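PDB 5CZR: cadherin-related family member 2 from Homo sapiens, which forms calcium-dependent heterophilic complexes with CDHR5 on neighbouring microvilli, through cadherin repeats of which the first two are present here, and thereby controls microvillar packing in epithelial cells. Local coordinates for residues A31-Q34 with P38-Y41; D67-Y72 with D131-S136; I78-S81 with Q86-R89; N169-L172 with N176-A179; A187-G192 with F198-S203. All coordinates share one frame; numbering follows the deposited sequence.

Contact 1: A31-Q34 with P38-Y41. With CA (calcium ion), chain E.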
loop_
_atom_site.group_PDB
_atom_site.type_symbol
_atom_site.label_atom_id
_atom_site.label_comp_id
_atom_site.label_asym_id
_atom_site.label_seq_id
_atom_site.Cartn_x
_atom_site.Cartn_y
_atom_site.Cartn_z
ATOM N N ALA A 31 13.783 30.457 7.840
ATOM C CA ALA A 31 13.200 31.677 8.339
ATOM C C ALA A 31 14.145 32.807 7.949
ATOM O O ALA A 31 15.242 32.555 7.472
ATOM C CB ALA A 31 13.051 31.603 9.845
ATOM N N GLU A 32 13.699 34.043 8.147
ATOM C CA GLU A 32 14.496 35.240 7.870
ATOM C C GLU A 32 14.370 36.186 9.039
ATOM O O GLU A 32 13.417 36.115 9.848
ATOM C CB GLU A 32 14.023 35.926 6.598
ATOM C CG GLU A 32 12.634 36.564 6.716
ATOM C CD GLU A 32 11.991 36.926 5.367
ATOM O OE1 GLU A 32 12.328 36.294 4.321
ATOM O OE2 GLU A 32 11.111 37.830 5.354
ATOM N N ASP A 33 15.353 37.070 9.146
ATOM C CA ASP A 33 15.408 37.998 10.270
ATOM C C ASP A 33 15.884 39.345 9.768
ATOM O O ASP A 33 16.992 39.454 9.231
ATOM C CB ASP A 33 16.354 37.468 11.355
ATOM C CG ASP A 33 16.287 38.292 12.657
ATOM O OD1 ASP A 33 16.880 39.397 12.710
ATOM O OD2 ASP A 33 15.688 37.808 13.638
ATOM N N GLN A 34 15.052 40.364 9.963
ATOM C CA GLN A 34 15.321 41.737 9.476
ATOM C C GLN A 34 16.627 42.346 10.040
ATOM O O GLN A 34 17.201 43.210 9.411
ATOM C CB GLN A 34 14.147 42.671 9.833
ATOM C CG GLN A 34 13.816 43.741 8.753
ATOM C CD GLN A 34 12.932 43.215 7.622
ATOM O OE1 GLN A 34 12.475 42.060 7.625
ATOM N NE2 GLN A 34 12.682 44.082 6.642
ATOM N N PRO A 38 21.927 35.667 13.697
ATOM C CA PRO A 38 22.038 34.227 13.579
ATOM C C PRO A 38 20.815 33.579 14.201
ATOM O O PRO A 38 20.363 34.026 15.254
ATOM C CB PRO A 38 23.274 33.901 14.400
ATOM C CG PRO A 38 23.340 34.981 15.408
ATOM C CD PRO A 38 22.888 36.213 14.667
ATOM N N LEU A 39 20.286 32.550 13.523
ATOM C CA LEU A 39 19.003 31.912 13.878
ATOM C C LEU A 39 19.214 30.458 14.194
ATOM O O LEU A 39 20.025 29.785 13.536
ATOM C CB LEU A 39 18.022 32.004 12.711
ATOM C CG LEU A 39 17.737 33.434 12.214
ATOM C CD1 LEU A 39 16.684 33.419 11.116
ATOM C CD2 LEU A 39 17.301 34.328 13.376
ATOM N N THR A 40 18.518 29.970 15.224
ATOM C CA THR A 40 18.555 28.566 15.578
ATOM C C THR A 40 17.181 27.943 15.566
ATOM O O THR A 40 16.157 28.624 15.805
ATOM C CB THR A 40 19.247 28.320 16.909
ATOM O OG1 THR A 40 18.548 29.018 17.962
ATOM C CG2 THR A 40 20.709 28.795 16.843
ATOM N N TYR A 41 17.156 26.651 15.228
ATOM C CA TYR A 41 15.929 25.962 14.880
ATOM C C TYR A 41 15.713 24.742 15.730
ATOM O O TYR A 41 16.656 24.076 16.180
ATOM C CB TYR A 41 15.951 25.508 13.425
ATOM C CG TYR A 41 16.049 26.616 12.431
ATOM C CD1 TYR A 41 14.917 27.254 11.962
ATOM C CD2 TYR A 41 17.290 27.025 11.927
ATOM C CE1 TYR A 41 15.016 28.286 11.015
ATOM C CE2 TYR A 41 17.392 28.053 10.989
ATOM C CZ TYR A 41 16.255 28.672 10.540
ATOM O OH TYR A 41 16.337 29.658 9.601
HETATM CA CA CA E . 16.224 39.764 15.174
#

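Contact 2: D67-Y72 with D131-S136. With CA (calcium ion), chain H; CA (calcium ion), chain F; CA (calcium ion), chain G.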
loop_
_atom_site.group_PDB
_atom_site.type_symbol
_atom_site.label_atom_id
_atom_site.label_comp_id
_atom_site.label_asym_id
_atom_site.label_seq_id
_atom_site.Cartn_x
_atom_site.Cartn_y
_atom_site.Cartn_z
ATOM N N ASP A 67 4.312 6.294 8.409
ATOM C CA ASP A 67 3.437 5.240 7.831
ATOM C C ASP A 67 2.077 5.844 7.514
ATOM O O ASP A 67 1.361 6.261 8.424
ATOM C CB ASP A 67 3.303 4.058 8.802
ATOM C CG ASP A 67 2.428 2.947 8.277
ATOM O OD1 ASP A 67 2.010 2.997 7.094
ATOM O OD2 ASP A 67 2.157 1.989 9.042
ATOM N N TYR A 68 1.761 5.944 6.229
ATOM C CA TYR A 68 0.490 6.502 5.760
ATOM C C TYR A 68 -0.687 5.735 6.343
ATOM O O TYR A 68 -1.716 6.324 6.646
ATOM C CB TYR A 68 0.407 6.468 4.232
ATOM C CG TYR A 68 -0.838 7.083 3.668
ATOM C CD1 TYR A 68 -0.897 8.458 3.354
ATOM C CD2 TYR A 68 -1.966 6.308 3.445
ATOM C CE1 TYR A 68 -2.054 9.040 2.842
ATOM C CE2 TYR A 68 -3.134 6.875 2.939
ATOM C CZ TYR A 68 -3.173 8.235 2.638
ATOM O OH TYR A 68 -4.334 8.768 2.143
ATOM N N GLU A 69 -0.514 4.426 6.538
ATOM C CA GLU A 69 -1.601 3.571 6.974
ATOM C C GLU A 69 -1.930 3.792 8.453
ATOM O O GLU A 69 -2.936 3.319 8.928
ATOM C CB GLU A 69 -1.259 2.088 6.696
ATOM C CG GLU A 69 -1.481 1.631 5.245
ATOM C CD GLU A 69 -0.514 2.212 4.228
ATOM O OE1 GLU A 69 0.692 2.235 4.464
ATOM O OE2 GLU A 69 -0.931 2.639 3.140
ATOM N N THR A 70 -1.071 4.513 9.174
ATOM C CA THR A 70 -1.177 4.653 10.644
ATOM C C THR A 70 -1.439 6.106 11.067
ATOM O O THR A 70 -2.220 6.338 11.966
ATOM C CB THR A 70 0.103 4.100 11.268
ATOM O OG1 THR A 70 -0.007 2.679 11.272
ATOM C CG2 THR A 70 0.347 4.560 12.697
ATOM N N LEU A 71 -0.796 7.052 10.385
ATOM C CA LEU A 71 -0.854 8.476 10.703
ATOM C C LEU A 71 -0.575 9.267 9.423
ATOM O O LEU A 71 0.588 9.423 9.023
ATOM C CB LEU A 71 0.215 8.779 11.757
ATOM C CG LEU A 71 0.219 10.154 12.375
ATOM C CD1 LEU A 71 -1.102 10.414 13.116
ATOM C CD2 LEU A 71 1.387 10.272 13.336
ATOM N N TYR A 72 -1.629 9.661 8.722
ATOM C CA TYR A 72 -1.467 10.161 7.359
ATOM C C TYR A 72 -1.194 11.638 7.287
ATOM O O TYR A 72 -0.712 12.145 6.287
ATOM C CB TYR A 72 -2.664 9.764 6.471
ATOM C CG TYR A 72 -3.914 10.690 6.590
ATOM C CD1 TYR A 72 -4.440 11.088 7.834
ATOM C CD2 TYR A 72 -4.491 11.222 5.462
ATOM C CE1 TYR A 72 -5.511 11.976 7.931
ATOM C CE2 TYR A 72 -5.601 12.076 5.523
ATOM C CZ TYR A 72 -6.099 12.477 6.758
ATOM O OH TYR A 72 -7.167 13.330 6.816
ATOM N N ASP A 131 -6.342 -4.721 -0.596
ATOM C CA ASP A 131 -5.057 -4.025 -0.509
ATOM C C ASP A 131 -5.295 -2.679 0.148
ATOM O O ASP A 131 -6.098 -1.891 -0.338
ATOM C CB ASP A 131 -4.526 -3.845 -1.915
ATOM C CG ASP A 131 -3.102 -3.326 -1.956
ATOM O OD1 ASP A 131 -2.825 -2.233 -1.425
ATOM O OD2 ASP A 131 -2.280 -3.974 -2.635
ATOM N N LYS A 132 -4.579 -2.400 1.221
ATOM C CA LYS A 132 -4.751 -1.158 1.991
ATOM C C LYS A 132 -4.389 0.152 1.298
ATOM O O LYS A 132 -4.851 1.219 1.704
ATOM C CB LYS A 132 -3.906 -1.228 3.252
ATOM C CG LYS A 132 -4.366 -2.270 4.246
ATOM C CD LYS A 132 -3.263 -2.570 5.245
ATOM C CE LYS A 132 -3.701 -3.645 6.230
ATOM N NZ LYS A 132 -2.776 -3.598 7.395
ATOM N N ASP A 133 -3.547 0.094 0.281
ATOM C CA ASP A 133 -3.037 1.306 -0.329
ATOM C C ASP A 133 -4.130 2.050 -1.073
ATOM O O ASP A 133 -5.191 1.505 -1.300
ATOM C CB ASP A 133 -1.845 0.988 -1.228
ATOM C CG ASP A 133 -0.670 0.408 -0.447
ATOM O OD1 ASP A 133 -0.323 0.953 0.616
ATOM O OD2 ASP A 133 -0.100 -0.615 -0.870
ATOM N N MET A 134 -3.877 3.321 -1.380
ATOM C CA MET A 134 -4.793 4.202 -2.114
ATOM C C MET A 134 -4.593 4.107 -3.640
ATOM O O MET A 134 -3.536 3.725 -4.113
ATOM C CB MET A 134 -4.580 5.660 -1.669
ATOM C CG MET A 134 -4.864 5.929 -0.182
ATOM S SD MET A 134 -6.591 5.554 0.252
ATOM C CE MET A 134 -6.611 6.068 1.950
ATOM N N GLY A 135 -5.626 4.482 -4.384
ATOM C CA GLY A 135 -5.551 4.618 -5.838
ATOM C C GLY A 135 -5.219 3.298 -6.494
ATOM O O GLY A 135 -5.655 2.237 -6.024
ATOM N N SER A 136 -4.382 3.356 -7.520
ATOM C CA SER A 136 -4.042 2.161 -8.283
ATOM C C SER A 136 -3.265 1.180 -7.432
ATOM O O SER A 136 -3.339 -0.031 -7.656
ATOM C CB SER A 136 -3.163 2.513 -9.467
ATOM O OG SER A 136 -3.881 3.373 -10.313
HETATM CA CA CA H . -0.577 -2.176 -2.725
HETATM CA CA CA F . 2.730 2.092 5.347
HETATM CA CA CA G . 0.852 2.642 1.580
HETATM O O HOH W 1 -3.504 3.514 2.625
HETATM O O HOH W 2 4.729 2.000 6.320
HETATM O O HOH W 3 2.142 0.010 5.527
#

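Contact 3: I78-S81 with Q86-R89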
loop_
_atom_site.group_PDB
_atom_site.type_symbol
_atom_site.label_atom_id
_atom_site.label_comp_id
_atom_site.label_asym_id
_atom_site.label_seq_id
_atom_site.Cartn_x
_atom_site.Cartn_y
_atom_site.Cartn_z
ATOM N N ILE A 78 7.153 23.937 15.310
ATOM C CA ILE A 78 8.438 24.331 14.851
ATOM C C ILE A 78 8.842 25.634 15.511
ATOM O O ILE A 78 8.024 26.479 15.793
ATOM C CB ILE A 78 8.523 24.412 13.326
ATOM C CG1 ILE A 78 7.457 25.352 12.745
ATOM C CG2 ILE A 78 8.382 23.018 12.730
ATOM C CD1 ILE A 78 7.694 25.687 11.275
ATOM N N SER A 79 10.148 25.806 15.676
ATOM C CA SER A 79 10.688 26.943 16.400
ATOM C C SER A 79 11.896 27.563 15.660
ATOM O O SER A 79 12.759 26.841 15.161
ATOM C CB SER A 79 11.160 26.460 17.765
ATOM O OG SER A 79 11.700 27.515 18.515
ATOM N N VAL A 80 11.918 28.885 15.596
ATOM C CA VAL A 80 13.101 29.613 15.217
ATOM C C VAL A 80 13.388 30.697 16.266
ATOM O O VAL A 80 12.489 31.369 16.740
ATOM C CB VAL A 80 12.975 30.231 13.813
ATOM C CG1 VAL A 80 11.772 31.176 13.720
ATOM C CG2 VAL A 80 14.258 30.957 13.432
ATOM N N SER A 81 14.657 30.841 16.607
ATOM C CA SER A 81 15.080 31.752 17.649
ATOM C C SER A 81 16.202 32.629 17.130
ATOM O O SER A 81 17.169 32.108 16.554
ATOM C CB SER A 81 15.571 30.971 18.846
ATOM O OG SER A 81 14.514 30.242 19.414
ATOM N N GLN A 86 12.291 33.633 21.021
ATOM C CA GLN A 86 11.916 32.376 20.448
ATOM C C GLN A 86 10.562 32.502 19.761
ATOM O O GLN A 86 9.651 33.043 20.342
ATOM C CB GLN A 86 11.824 31.339 21.569
ATOM C CG GLN A 86 11.427 29.973 21.036
ATOM C CD GLN A 86 11.450 28.876 22.064
ATOM O OE1 GLN A 86 11.394 29.112 23.274
ATOM N NE2 GLN A 86 11.549 27.623 21.565
ATOM N N VAL A 87 10.448 32.024 18.527
ATOM C CA VAL A 87 9.221 32.121 17.730
ATOM C C VAL A 87 8.776 30.702 17.312
ATOM O O VAL A 87 9.562 29.951 16.756
ATOM C CB VAL A 87 9.462 32.982 16.444
ATOM C CG1 VAL A 87 8.242 32.974 15.476
ATOM C CG2 VAL A 87 9.835 34.404 16.833
ATOM N N GLN A 88 7.537 30.349 17.621
ATOM C CA GLN A 88 7.049 28.992 17.468
ATOM C C GLN A 88 5.740 29.002 16.707
ATOM O O GLN A 88 4.930 29.914 16.887
ATOM C CB GLN A 88 6.817 28.340 18.808
ATOM C CG GLN A 88 8.043 28.362 19.696
ATOM C CD GLN A 88 7.849 27.576 20.985
ATOM O OE1 GLN A 88 7.697 26.351 20.966
ATOM N NE2 GLN A 88 7.935 28.265 22.118
ATOM N N ARG A 89 5.567 28.026 15.811
ATOM C CA ARG A 89 4.370 27.906 14.990
ATOM C C ARG A 89 4.057 26.436 14.865
ATOM O O ARG A 89 4.893 25.585 15.147
ATOM C CB ARG A 89 4.606 28.343 13.557
ATOM C CG ARG A 89 4.738 29.813 13.213
ATOM C CD ARG A 89 3.688 30.722 13.847
ATOM N NE ARG A 89 4.096 32.136 13.766
ATOM C CZ ARG A 89 4.400 32.929 14.807
ATOM N NH1 ARG A 89 4.362 32.490 16.073
ATOM N NH2 ARG A 89 4.775 34.189 14.578
#

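Contact 4: N169-L172 with N176-A179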
loop_
_atom_site.group_PDB
_atom_site.type_symbol
_atom_site.label_atom_id
_atom_site.label_comp_id
_atom_site.label_asym_id
_atom_site.label_seq_id
_atom_site.Cartn_x
_atom_site.Cartn_y
_atom_site.Cartn_z
ATOM N N ASN A 169 -15.708 -22.237 -17.612
ATOM C CA ASN A 169 -15.549 -21.786 -18.987
ATOM C C ASN A 169 -15.495 -22.908 -20.041
ATOM O O ASN A 169 -15.373 -22.640 -21.223
ATOM C CB ASN A 169 -14.290 -20.956 -19.029
ATOM C CG ASN A 169 -14.199 -20.086 -20.250
ATOM O OD1 ASN A 169 -15.007 -19.208 -20.444
ATOM N ND2 ASN A 169 -13.208 -20.338 -21.080
ATOM N N GLY A 170 -15.625 -24.151 -19.611
ATOM C CA GLY A 170 -15.748 -25.299 -20.532
ATOM C C GLY A 170 -16.366 -26.433 -19.743
ATOM O O GLY A 170 -16.683 -26.270 -18.558
ATOM N N SER A 171 -16.637 -27.545 -20.379
ATOM C CA SER A 171 -17.450 -28.552 -19.734
ATOM C C SER A 171 -16.566 -29.492 -18.939
ATOM O O SER A 171 -15.411 -29.749 -19.307
ATOM C CB SER A 171 -18.346 -29.293 -20.756
ATOM O OG SER A 171 -17.568 -30.085 -21.600
ATOM N N LEU A 172 -17.135 -30.022 -17.867
ATOM C CA LEU A 172 -16.458 -30.973 -17.012
ATOM C C LEU A 172 -16.764 -32.434 -17.379
ATOM O O LEU A 172 -17.735 -32.718 -18.067
ATOM C CB LEU A 172 -16.927 -30.726 -15.581
ATOM C CG LEU A 172 -16.728 -29.292 -15.084
ATOM C CD1 LEU A 172 -17.547 -29.044 -13.833
ATOM C CD2 LEU A 172 -15.274 -29.016 -14.810
ATOM N N ASN A 176 -13.764 -38.628 -18.065
ATOM C CA ASN A 176 -12.988 -38.368 -19.303
ATOM C C ASN A 176 -12.088 -37.128 -19.329
ATOM O O ASN A 176 -11.306 -36.962 -20.278
ATOM C CB ASN A 176 -13.937 -38.248 -20.490
ATOM C CG ASN A 176 -14.794 -39.478 -20.670
ATOM O OD1 ASN A 176 -14.346 -40.610 -20.491
ATOM N ND2 ASN A 176 -16.047 -39.256 -20.999
ATOM N N LYS A 177 -12.177 -36.272 -18.311
ATOM C CA LYS A 177 -11.227 -35.159 -18.161
ATOM C C LYS A 177 -10.510 -35.207 -16.829
ATOM O O LYS A 177 -9.318 -35.457 -16.787
ATOM C CB LYS A 177 -11.935 -33.819 -18.323
ATOM C CG LYS A 177 -12.413 -33.592 -19.735
ATOM C CD LYS A 177 -12.886 -32.166 -19.935
ATOM C CE LYS A 177 -13.776 -32.086 -21.163
ATOM N NZ LYS A 177 -14.011 -30.662 -21.521
ATOM N N SER A 178 -11.223 -34.956 -15.735
ATOM C CA SER A 178 -10.610 -35.024 -14.410
ATOM C C SER A 178 -11.665 -35.058 -13.321
ATOM O O SER A 178 -12.716 -34.403 -13.419
ATOM C CB SER A 178 -9.686 -33.826 -14.178
ATOM O OG SER A 178 -8.958 -33.989 -12.993
ATOM N N ALA A 179 -11.361 -35.816 -12.273
ATOM C CA ALA A 179 -12.178 -35.852 -11.047
ATOM C C ALA A 179 -11.907 -34.649 -10.151
ATOM O O ALA A 179 -12.633 -34.449 -9.189
ATOM C CB ALA A 179 -11.894 -37.134 -10.262
#

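Contact 5: A187-G192 with F198-S203. With CA (calcium ion), chain H.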
loop_
_atom_site.group_PDB
_atom_site.type_symbol
_atom_site.label_atom_id
_atom_site.label_comp_id
_atom_site.label_asym_id
_atom_site.label_seq_id
_atom_site.Cartn_x
_atom_site.Cartn_y
_atom_site.Cartn_z
ATOM N N ALA A 187 -3.459 -12.445 -6.517
ATOM C CA ALA A 187 -3.987 -11.107 -6.588
ATOM C C ALA A 187 -2.838 -10.104 -6.559
ATOM O O ALA A 187 -1.985 -10.190 -5.685
ATOM C CB ALA A 187 -4.930 -10.867 -5.410
ATOM N N CYS A 188 -2.864 -9.131 -7.464
ATOM C CA CYS A 188 -1.833 -8.091 -7.532
ATOM C C CYS A 188 -2.488 -6.711 -7.572
ATOM O O CYS A 188 -3.638 -6.583 -8.024
ATOM C CB CYS A 188 -0.936 -8.285 -8.778
ATOM S SG CYS A 188 -0.079 -9.883 -8.891
ATOM N N ASP A 189 -1.771 -5.668 -7.147
ATOM C CA ASP A 189 -2.285 -4.304 -7.326
ATOM C C ASP A 189 -1.907 -3.840 -8.711
ATOM O O ASP A 189 -1.217 -4.557 -9.411
ATOM C CB ASP A 189 -1.855 -3.321 -6.215
ATOM C CG ASP A 189 -0.353 -3.239 -6.016
ATOM O OD1 ASP A 189 0.410 -3.204 -7.029
ATOM O OD2 ASP A 189 0.096 -3.204 -4.853
ATOM N N LEU A 190 -2.351 -2.656 -9.115
ATOM C CA LEU A 190 -1.955 -2.062 -10.405
ATOM C C LEU A 190 -0.725 -1.206 -10.299
ATOM O O LEU A 190 -0.333 -0.543 -11.250
ATOM C CB LEU A 190 -3.108 -1.234 -10.990
ATOM C CG LEU A 190 -4.293 -2.092 -11.452
ATOM C CD1 LEU A 190 -5.464 -1.206 -11.829
ATOM C CD2 LEU A 190 -3.882 -3.001 -12.604
ATOM N N GLY A 191 -0.098 -1.209 -9.128
ATOM C CA GLY A 191 1.205 -0.579 -8.969
ATOM C C GLY A 191 1.167 0.873 -8.502
ATOM O O GLY A 191 0.099 1.513 -8.455
ATOM N N GLY A 192 2.356 1.343 -8.091
ATOM C CA GLY A 192 2.619 2.722 -7.706
ATOM C C GLY A 192 4.050 2.804 -7.195
ATOM O O GLY A 192 4.748 1.787 -7.167
ATOM N N PHE A 198 8.737 2.384 -9.565
ATOM C CA PHE A 198 7.433 1.793 -9.849
ATOM C C PHE A 198 7.402 0.327 -9.349
ATOM O O PHE A 198 8.235 -0.478 -9.684
ATOM C CB PHE A 198 7.073 1.897 -11.357
ATOM C CG PHE A 198 5.693 1.339 -11.694
ATOM C CD1 PHE A 198 4.540 1.982 -11.256
ATOM C CD2 PHE A 198 5.560 0.150 -12.395
ATOM C CE1 PHE A 198 3.277 1.462 -11.533
ATOM C CE2 PHE A 198 4.307 -0.372 -12.680
ATOM C CZ PHE A 198 3.154 0.281 -12.223
ATOM N N THR A 199 6.397 -0.006 -8.566
ATOM C CA THR A 199 6.381 -1.241 -7.809
ATOM C C THR A 199 5.010 -1.870 -7.921
ATOM O O THR A 199 4.007 -1.203 -7.637
ATOM C CB THR A 199 6.673 -0.926 -6.332
ATOM O OG1 THR A 199 8.016 -0.455 -6.212
ATOM C CG2 THR A 199 6.489 -2.160 -5.435
ATOM N N ILE A 200 4.945 -3.135 -8.285
ATOM C CA ILE A 200 3.675 -3.870 -8.255
ATOM C C ILE A 200 3.740 -4.950 -7.177
ATOM O O ILE A 200 4.659 -5.789 -7.197
ATOM C CB ILE A 200 3.349 -4.538 -9.641
ATOM C CG1 ILE A 200 2.963 -3.487 -10.692
ATOM C CG2 ILE A 200 2.205 -5.534 -9.531
ATOM C CD1 ILE A 200 3.097 -3.981 -12.117
ATOM N N GLN A 201 2.742 -4.962 -6.283
ATOM C CA GLN A 201 2.716 -5.928 -5.171
ATOM C C GLN A 201 1.736 -7.028 -5.433
ATOM O O GLN A 201 0.640 -6.765 -5.919
ATOM C CB GLN A 201 2.346 -5.258 -3.838
ATOM C CG GLN A 201 3.198 -4.060 -3.476
ATOM C CD GLN A 201 4.486 -4.451 -2.755
ATOM O OE1 GLN A 201 4.854 -5.613 -2.703
ATOM N NE2 GLN A 201 5.170 -3.463 -2.190
ATOM N N CYS A 202 2.116 -8.262 -5.106
ATOM C CA CYS A 202 1.269 -9.420 -5.343
ATOM C C CYS A 202 1.094 -10.175 -4.055
ATOM O O CYS A 202 1.999 -10.215 -3.234
ATOM C CB CYS A 202 1.870 -10.334 -6.432
ATOM S SG CYS A 202 1.879 -9.583 -8.091
ATOM N N SER A 203 -0.081 -10.762 -3.862
ATOM C CA SER A 203 -0.327 -11.654 -2.736
ATOM C C SER A 203 0.561 -12.878 -2.754
ATOM O O SER A 203 1.089 -13.268 -3.796
ATOM C CB SER A 203 -1.782 -12.161 -2.769
ATOM O OG SER A 203 -1.979 -13.087 -3.815
HETATM CA CA CA H . -0.577 -2.176 -2.725
#

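Contact 1: A31-Q34 with P38-Y41
Asp-33 OD2 binds the calcium ion at 2.5 Å and has Leu-39 CD2 as a packing neighbour at 3.8 Å. The carboxylate is bidentate, since OD1 of the same residue also binds the ion, at 2.6 Å. CG of Asp-33 points opposite to its own backbone N (chi1 -171°), which swings the carboxylate to the metal; CB itself points from the backbone toward Leu-39. Both leucine methyls lie against Asp-33 CB from the same side, the two side chains crossing obliquely. CD2 packs on Asp-33 CB at 3.9 Å, while CD1 also comes 4.0 Å from Ala-31 O.

A second point of touch lies at Ala-31. Its amide N gives a weak hydrogen bond to Tyr-41 OH, 3.2 Å long and bent to 133° at the hydrogen. The methyl of Ala-31 sits at the edge of the tyrosine ring, near its plane, with CB 4.0 Å from Tyr-41 CE1. This methyl faces both the phenol and Leu-39 CD1, which lie next to each other. Val-80 of strand 73-81 packs against Ala-31, Leu-39 and Tyr-41.

Strands 25-32 and 40-44 belong to different sheets, so these side chains join the two layers of the first cadherin repeat's sandwich at its membrane-distal end. Asn-2, Val-3, Asp-35, Asp-37 and Asp-82 complete the metal shell. The turn carrying Asp-33 and Asp-35 corresponds to the aspartate-rich DXD loop of cadherin repeats, serving here an N-terminal calcium site.

Contact 2: D67-Y72 with D131-S136
This is an interdomain contact bridged by metal, between loop 67-72 of the first cadherin repeat and loop 131-136 of the second. Glu-69 and Asp-133 carry it. Glu-69 OE2 and Asp-133 OD1 stand 3.1 Å apart, a closeness of two acceptors explained by the calcium ion they both bind, at 2.4 Å from Glu-69 OE2. Their carboxylate planes are turned 76° from one another. Each acid spans two ions: Glu-69 OE1 binds the calcium ion also held by Asp-67 OD1, whereas Asp-133 OD2 joins Asp-131 at a third. A water links the loops as well, donating to Glu-69 OE2 and Lys-132 O.

Second-shell bonds fix the ligands. Asp-67 OD1 accepts from Glu-69 N and Asp-131 OD1 from Asp-133 N, an Asx turn in each loop.

Beside the ions, Tyr-68 meets Met-134 at about a right angle. Met-134 CE lies in the ring plane, 3.5 Å from Tyr-68 OH, and Met-134 CG is 3.7 Å from Tyr-68 CE2; Tyr-72 CB lies over one ring face, toward its rim.

With Glu-18, Asp-97, Arg-98, Asn-99, Asp-100 and Asn-101 supplying further ligands, this is the three-calcium linker characteristic of successive cadherin repeats, with the DXD motif at 131-133.

Contact 3: I78-S81 with Q86-R89
Backbone hydrogen bonds join Ile-78 to Arg-89 and Val-80 to Val-87, both antiparallel hydrogen-bonded pairs, in strands running at 159° to each other. Each pair is closed in both directions; in the inner one Val-80 N donates to Val-87 O and Val-87 N to Val-80 O, each at 2.8 Å. The intervening Ser-79 and Gln-88 form a non-hydrogen-bonded pair, where Ser-79 CA makes a CA-H...O contact with Val-87 O at 3.2 Å.

These strands form the hairpin 73-81/86-96 of the first cadherin repeat, inside the sheet whose next strand is 40-44.

One polar side-chain bond crosses diagonally. The fully extended Gln-86 (chi1 180°, chi2 174°) runs past Ser-81 OG and donates from NE2 to Ser-79 OG, 3.1 Å away. It is nearly straight, and the hydroxyl oxygen lies in the glutamine's amide plane. Replacing Ser-79 by alanine would probably leave the Gln-86 amide without this acceptor and free to swing.

Apolar contact belongs to the other face, where Val-80 and Val-87 lie side by side, Val-80 CG1 being 4.0 Å from Val-87 CB. Phe-7 packs on Ile-78, Val-80 and Arg-89. The guanidinium of Arg-89 folds back so that Val-87 CG1 lies over one of its faces, 3.6 Å above the plane and toward the rim.

Contact 4: N169-L172 with N176-A179
Ser-171 is the residue of 169-172 that Lys-177 touches, and following the segment in order shows how little else is involved: the two segments bury 111 Å² in all. At Asn-169 the chain leaves strand 165-168, with the side-chain amide held by His-156 O. The extended Gly-170 leads into Ser-171.

Ser-171 makes the contact. Its backbone O accepts a hydrogen bond from Lys-177 NZ of 2.8 Å, the donor arriving 31° away from the carbonyl plane. The lysine gets there as an almost straight rod: every torsion beyond CG is near 180° (chi2 -170°), so its last carbons run up to the same oxygen, with Lys-177 CE 3.4 Å from Ser-171 O. The hydroxyl stands alongside, Ser-171 OG being 3.6 Å from Lys-177 NZ. NZ is also in a salt bridge with Asp-153, so the ammonium group links the Ser-171 carbonyl to Asp-153, which lies in another loop.

The loop joins strand 165-168 of one sheet to strand 180-189 of the other in the second cadherin repeat, the same crossover that holds Asp-67 and Glu-69 in the first. By sequence alignment Ser-173 probably occupies the place of Asp-67, and no calcium ion is bound at this end in this two-repeat fragment.

At Leu-172 the side chain turns away from residues 176-179 into the buried interior, while Ser-178, on the returning limb, bonds through OG to Phe-180 O.

Contact 5: A187-G192 with F198-S203
The end of strand 180-189 in the second cadherin repeat and the chain returning from the hairpin 192-199 are cross-linked by a disulfide and tied to the interdomain calcium cluster. Cys-188 SG and Cys-202 SG are joined at 2.1 Å with a chi3 of 104°, where Cys-188 CA and Cys-202 CA lie 4.0 Å apart.

Hydrogen bonds frame the disulfide. Ser-203 N donates to Ala-187 O at 2.7 Å, and Ser-203 OG accepts from Ala-187 N at 3.1 Å. Without the Ser-203 hydroxyl, as with an alanine here, the amide of Ala-187 would probably lose its acceptor.

On the other side Asp-189 N donates to Gln-201 O, while Asp-189 OD1 accepts from Gln-201 N at 3.0 Å, from above the carboxylate plane. This bond steadies the group whose OD2 binds calcium at 2.5 Å.

Past Asp-189 the register shifts by one, and Gly-192 pairs with Thr-199. Phe-198 CZ and Ile-200 CG1 press on Gly-191, where any CB would collide with the ring.

Gln-201 NE2 and Thr-199 O bond to Asn-99, which with Asn-101, Asp-131, Asp-133 and Ala-137 joins Asp-189 in the calcium site typical of a cadherin repeat's linker-facing end.

In the fold
From the N terminus, contact 1 closes a short turn between strands 25-32 and 40-44, joining both sheets of the first repeat. Contact 2 then closes a loop of 58 residues from the first repeat to the second, and contact 3, a hairpin, is nested inside it. Contacts 1 and 3 touch through Thr-40 O and Ser-81 N, neighbours in one sheet. Contact 4 follows in series at the far end of the second repeat, its centre about 77 Å from that of contact 1. Contact 5 returns to the linker: it shares a calcium ion with contact 2 through Asp-189 on one side and Asp-131 and Asp-133 on the other. No two of the five cross along the chain.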